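Local coordinates for putative cytoplasmic protein (PDB 4HFL) that probably acts as an amidase toxin, the type VI secretion effector Tae4, hydrolysing amide bonds in the peptidoglycan of rival bacteria, at residues A[26-31]-A[61-66]. Residues are numbered along the deposited sequence; the frame is centred on the assembly and turned at random.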
ATOM      1  N   ASN A  26     -11.912  -0.974  -5.610  1.00 23.15           N
ATOM      2  CA  ASN A  26     -13.036  -1.573  -4.883  1.00 29.04           C
ATOM      3  C   ASN A  26     -12.621  -2.304  -3.604  1.00 25.47           C
ATOM      4  O   ASN A  26     -13.215  -2.097  -2.520  1.00 26.88           O
ATOM      5  CB  ASN A  26     -13.822  -2.522  -5.802  1.00 30.00           C
ATOM      6  CG  ASN A  26     -14.557  -1.790  -6.914  1.00 32.54           C
ATOM      7  OD1 ASN A  26     -14.725  -0.569  -6.865  1.00 26.35           O
ATOM      8  ND2 ASN A  26     -15.020  -2.541  -7.917  1.00 35.77           N
ATOM      9  N   ARG A  27     -11.598  -3.158  -3.714  1.00 22.54           N
ATOM     10  CA  ARG A  27     -11.089  -3.818  -2.501  1.00 23.43           C
ATOM     11  C   ARG A  27     -10.551  -2.789  -1.473  1.00 20.40           C
ATOM     12  O   ARG A  27     -10.820  -2.866  -0.239  1.00 29.03           O
ATOM     13  CB  ARG A  27     -10.022  -4.877  -2.849  1.00 23.41           C
ATOM     14  CG  ARG A  27     -10.449  -5.935  -3.889  1.00 25.65           C
ATOM     15  CD  ARG A  27     -11.463  -6.990  -3.343  1.00 23.11           C
ATOM     16  NE  ARG A  27     -12.814  -6.438  -3.234  1.00 28.56           N
ATOM     17  CZ  ARG A  27     -13.615  -6.211  -4.269  1.00 30.35           C
ATOM     18  NH1 ARG A  27     -13.206  -6.492  -5.504  1.00 33.82           N
ATOM     19  NH2 ARG A  27     -14.825  -5.691  -4.070  1.00 28.99           N
ATOM     20  N   PHE A  28      -9.807  -1.808  -1.982  1.00 24.62           N
ATOM     21  CA  PHE A  28      -9.281  -0.769  -1.095  1.00 25.62           C
ATOM     22  C   PHE A  28     -10.424  -0.065  -0.367  1.00 26.07           C
ATOM     23  O   PHE A  28     -10.363   0.144   0.852  1.00 23.17           O
ATOM     24  CB  PHE A  28      -8.423   0.254  -1.839  1.00 19.20           C
ATOM     25  CG  PHE A  28      -7.571   1.115  -0.915  1.00 28.10           C
ATOM     26  CD1 PHE A  28      -6.204   0.911  -0.819  1.00 28.38           C
ATOM     27  CD2 PHE A  28      -8.149   2.118  -0.138  1.00 28.17           C
ATOM     28  CE1 PHE A  28      -5.413   1.700   0.032  1.00 27.23           C
ATOM     29  CE2 PHE A  28      -7.370   2.909   0.712  1.00 25.45           C
ATOM     30  CZ  PHE A  28      -6.008   2.703   0.789  1.00 25.61           C
ATOM     31  N   LYS A  29     -11.460   0.306  -1.113  1.00 27.28           N
ATOM     32  CA  LYS A  29     -12.634   0.913  -0.507  1.00 33.49           C
ATOM     33  C   LYS A  29     -13.109   0.029   0.623  1.00 34.62           C
ATOM     34  O   LYS A  29     -13.397   0.532   1.715  1.00 36.64           O
ATOM     35  CB  LYS A  29     -13.762   1.124  -1.531  1.00 44.99           C
ATOM     36  CG  LYS A  29     -13.677   2.456  -2.288  1.00 54.32           C
ATOM     37  CD  LYS A  29     -15.034   2.855  -2.884  1.00 59.22           C
ATOM     38  CE  LYS A  29     -15.112   4.364  -3.126  1.00 61.38           C
ATOM     39  NZ  LYS A  29     -16.410   4.784  -3.740  1.00 60.42           N
ATOM     40  N   GLU A  30     -13.155  -1.286   0.379  1.00 36.32           N
ATOM     41  CA  GLU A  30     -13.548  -2.206   1.457  1.00 36.87           C
ATOM     42  C   GLU A  30     -12.683  -2.070   2.713  1.00 39.81           C
ATOM     43  O   GLU A  30     -13.193  -2.210   3.831  1.00 37.64           O
ATOM     44  CB  GLU A  30     -13.558  -3.662   0.984  1.00 39.04           C
ATOM     45  CG  GLU A  30     -14.694  -4.005   0.022  1.00 35.47           C
ATOM     46  CD  GLU A  30     -14.443  -5.299  -0.726  1.00 37.21           C
ATOM     47  OE1 GLU A  30     -13.378  -5.921  -0.524  1.00 37.91           O
ATOM     48  OE2 GLU A  30     -15.312  -5.700  -1.521  1.00 43.21           O
ATOM     49  N   VAL A  31     -11.385  -1.805   2.560  1.00 36.85           N
ATOM     50  CA  VAL A  31     -10.603  -1.572   3.807  1.00 34.77           C
ATOM     51  C   VAL A  31     -10.175  -0.125   4.169  1.00 27.58           C
ATOM     52  O   VAL A  31      -9.234   0.067   4.948  1.00 28.30           O
ATOM     53  CB  VAL A  31      -9.368  -2.509   3.921  1.00 31.44           C
ATOM     54  CG1 VAL A  31      -9.808  -3.930   4.153  1.00 24.24           C
ATOM     55  CG2 VAL A  31      -8.511  -2.415   2.664  1.00 35.97           C
ATOM     56  N   ILE A  61      -1.192  -3.476   5.514  1.00 24.64           N
ATOM     57  CA  ILE A  61      -2.218  -4.502   5.699  1.00 27.32           C
ATOM     58  C   ILE A  61      -3.338  -4.307   4.678  1.00 21.54           C
ATOM     59  O   ILE A  61      -3.800  -5.270   4.049  1.00 29.84           O
ATOM     60  CB  ILE A  61      -2.784  -4.483   7.139  1.00 33.44           C
ATOM     61  CG1 ILE A  61      -1.641  -4.393   8.158  1.00 31.03           C
ATOM     62  CG2 ILE A  61      -3.653  -5.718   7.404  1.00 36.58           C
ATOM     63  CD1 ILE A  61      -2.097  -4.198   9.607  1.00 29.06           C
ATOM     64  N   ARG A  62      -3.767  -3.056   4.521  1.00 20.21           N
ATOM     65  CA  ARG A  62      -4.718  -2.672   3.485  1.00 27.79           C
ATOM     66  C   ARG A  62      -4.209  -3.139   2.134  1.00 31.16           C
ATOM     67  O   ARG A  62      -4.908  -3.846   1.398  1.00 28.32           O
ATOM     68  CB  ARG A  62      -4.842  -1.150   3.414  1.00 31.70           C
ATOM     69  CG  ARG A  62      -5.650  -0.494   4.523  1.00 34.37           C
ATOM     70  CD  ARG A  62      -5.991   0.940   4.119  1.00 36.13           C
ATOM     71  NE  ARG A  62      -6.414   1.745   5.260  1.00 41.70           N
ATOM     72  CZ  ARG A  62      -5.712   2.753   5.768  1.00 45.00           C
ATOM     73  NH1 ARG A  62      -4.547   3.090   5.229  1.00 41.44           N
ATOM     74  NH2 ARG A  62      -6.172   3.424   6.818  1.00 47.14           N
ATOM     75  N   MET A  63      -2.987  -2.730   1.801  1.00 26.29           N
ATOM     76  CA  MET A  63      -2.435  -3.078   0.485  1.00 19.33           C
ATOM     77  C   MET A  63      -2.262  -4.587   0.280  1.00 20.68           C
ATOM     78  O   MET A  63      -2.379  -5.099  -0.848  1.00 19.88           O
ATOM     79  CB  MET A  63      -1.111  -2.356   0.279  1.00 13.58           C
ATOM     80  CG  MET A  63      -1.271  -0.856   0.089  1.00 20.46           C
ATOM     81  SD  MET A  63      -2.420  -0.334  -1.226  1.00 34.15           S
ATOM     82  CE  MET A  63      -1.944  -1.404  -2.600  1.00 17.75           C
ATOM     83  N   SER A  64      -1.982  -5.295   1.374  1.00 20.86           N
ATOM     84  CA  SER A  64      -1.920  -6.759   1.339  1.00 22.24           C
ATOM     85  C   SER A  64      -3.286  -7.326   1.007  1.00 25.40           C
ATOM     86  O   SER A  64      -3.390  -8.283   0.227  1.00 26.83           O
ATOM     87  CB  SER A  64      -1.437  -7.312   2.687  1.00 25.76           C
ATOM     88  OG  SER A  64      -0.098  -6.909   2.946  1.00 27.24           O
ATOM     89  N   TYR A  65      -4.339  -6.751   1.594  1.00 25.12           N
ATOM     90  CA  TYR A  65      -5.707  -7.211   1.295  1.00 29.30           C
ATOM     91  C   TYR A  65      -6.033  -6.972  -0.190  1.00 28.76           C
ATOM     92  O   TYR A  65      -6.551  -7.867  -0.893  1.00 27.13           O
ATOM     93  CB  TYR A  65      -6.730  -6.516   2.214  1.00 31.87           C
ATOM     94  CG  TYR A  65      -8.182  -6.749   1.830  1.00 33.13           C
ATOM     95  CD1 TYR A  65      -8.870  -7.864   2.287  1.00 33.14           C
ATOM     96  CD2 TYR A  65      -8.867  -5.847   1.020  1.00 27.29           C
ATOM     97  CE1 TYR A  65     -10.190  -8.084   1.944  1.00 37.24           C
ATOM     98  CE2 TYR A  65     -10.199  -6.067   0.660  1.00 29.49           C
ATOM     99  CZ  TYR A  65     -10.853  -7.185   1.128  1.00 36.63           C
ATOM    100  OH  TYR A  65     -12.178  -7.416   0.787  1.00 33.31           O
ATOM    101  N   VAL A  66      -5.711  -5.767  -0.672  1.00 23.16           N
ATOM    102  CA  VAL A  66      -5.942  -5.437  -2.084  1.00 20.90           C
ATOM    103  C   VAL A  66      -5.239  -6.424  -3.007  1.00 18.80           C
ATOM    104  O   VAL A  66      -5.862  -6.987  -3.916  1.00 22.63           O
ATOM    105  CB  VAL A  66      -5.482  -3.986  -2.415  1.00 29.03           C
ATOM    106  CG1 VAL A  66      -5.435  -3.753  -3.923  1.00 23.31           C
ATOM    107  CG2 VAL A  66      -6.411  -2.979  -1.742  1.00 28.22           C
TER
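Tyr65 and Val66 of helix 59-69 pack against Arg27 and Phe28 of helix 21-30 and Val31 just beyond it, an oblique antiparallel helix pair (139° between segment directions) in a probably papain-like amidase. Val31 sets CG1 over one face of the Tyr65 ring, a CH-pi contact 4.1 Å from the centroid, while the Arg27 carbonyl O lies at the ring's edge and Arg27 CB touches CE2. Slim Val66 rests CG2 3.6 Å from the backbone N of Phe28. With CG anti to the backbone N (chi1 -165°), the Phe28 ring reaches Met63, whose flexible chain bends at chi2 to bring SD in-plane to the ring edge, 3.8 Å from CE1; this Met-aromatic pair adjoins strand 138-145.

Polar groups flank these apolar contacts. Extended Arg62 is long enough to place NE near Val31 O in a weak bond, but its guanidinium is held chiefly by Val33 O and a salt bridge to Asp152. Arg27, one turn before Glu30, grips that carboxylate side-on, in its own guanidinium plane but above the carboxylate's, NE to OE1 and NH2 to OE2 (2.6 Å), probably stabilising its charge. Tyr65 OH donates to the same OE1, at a doubtful, improbably short 2.3 Å.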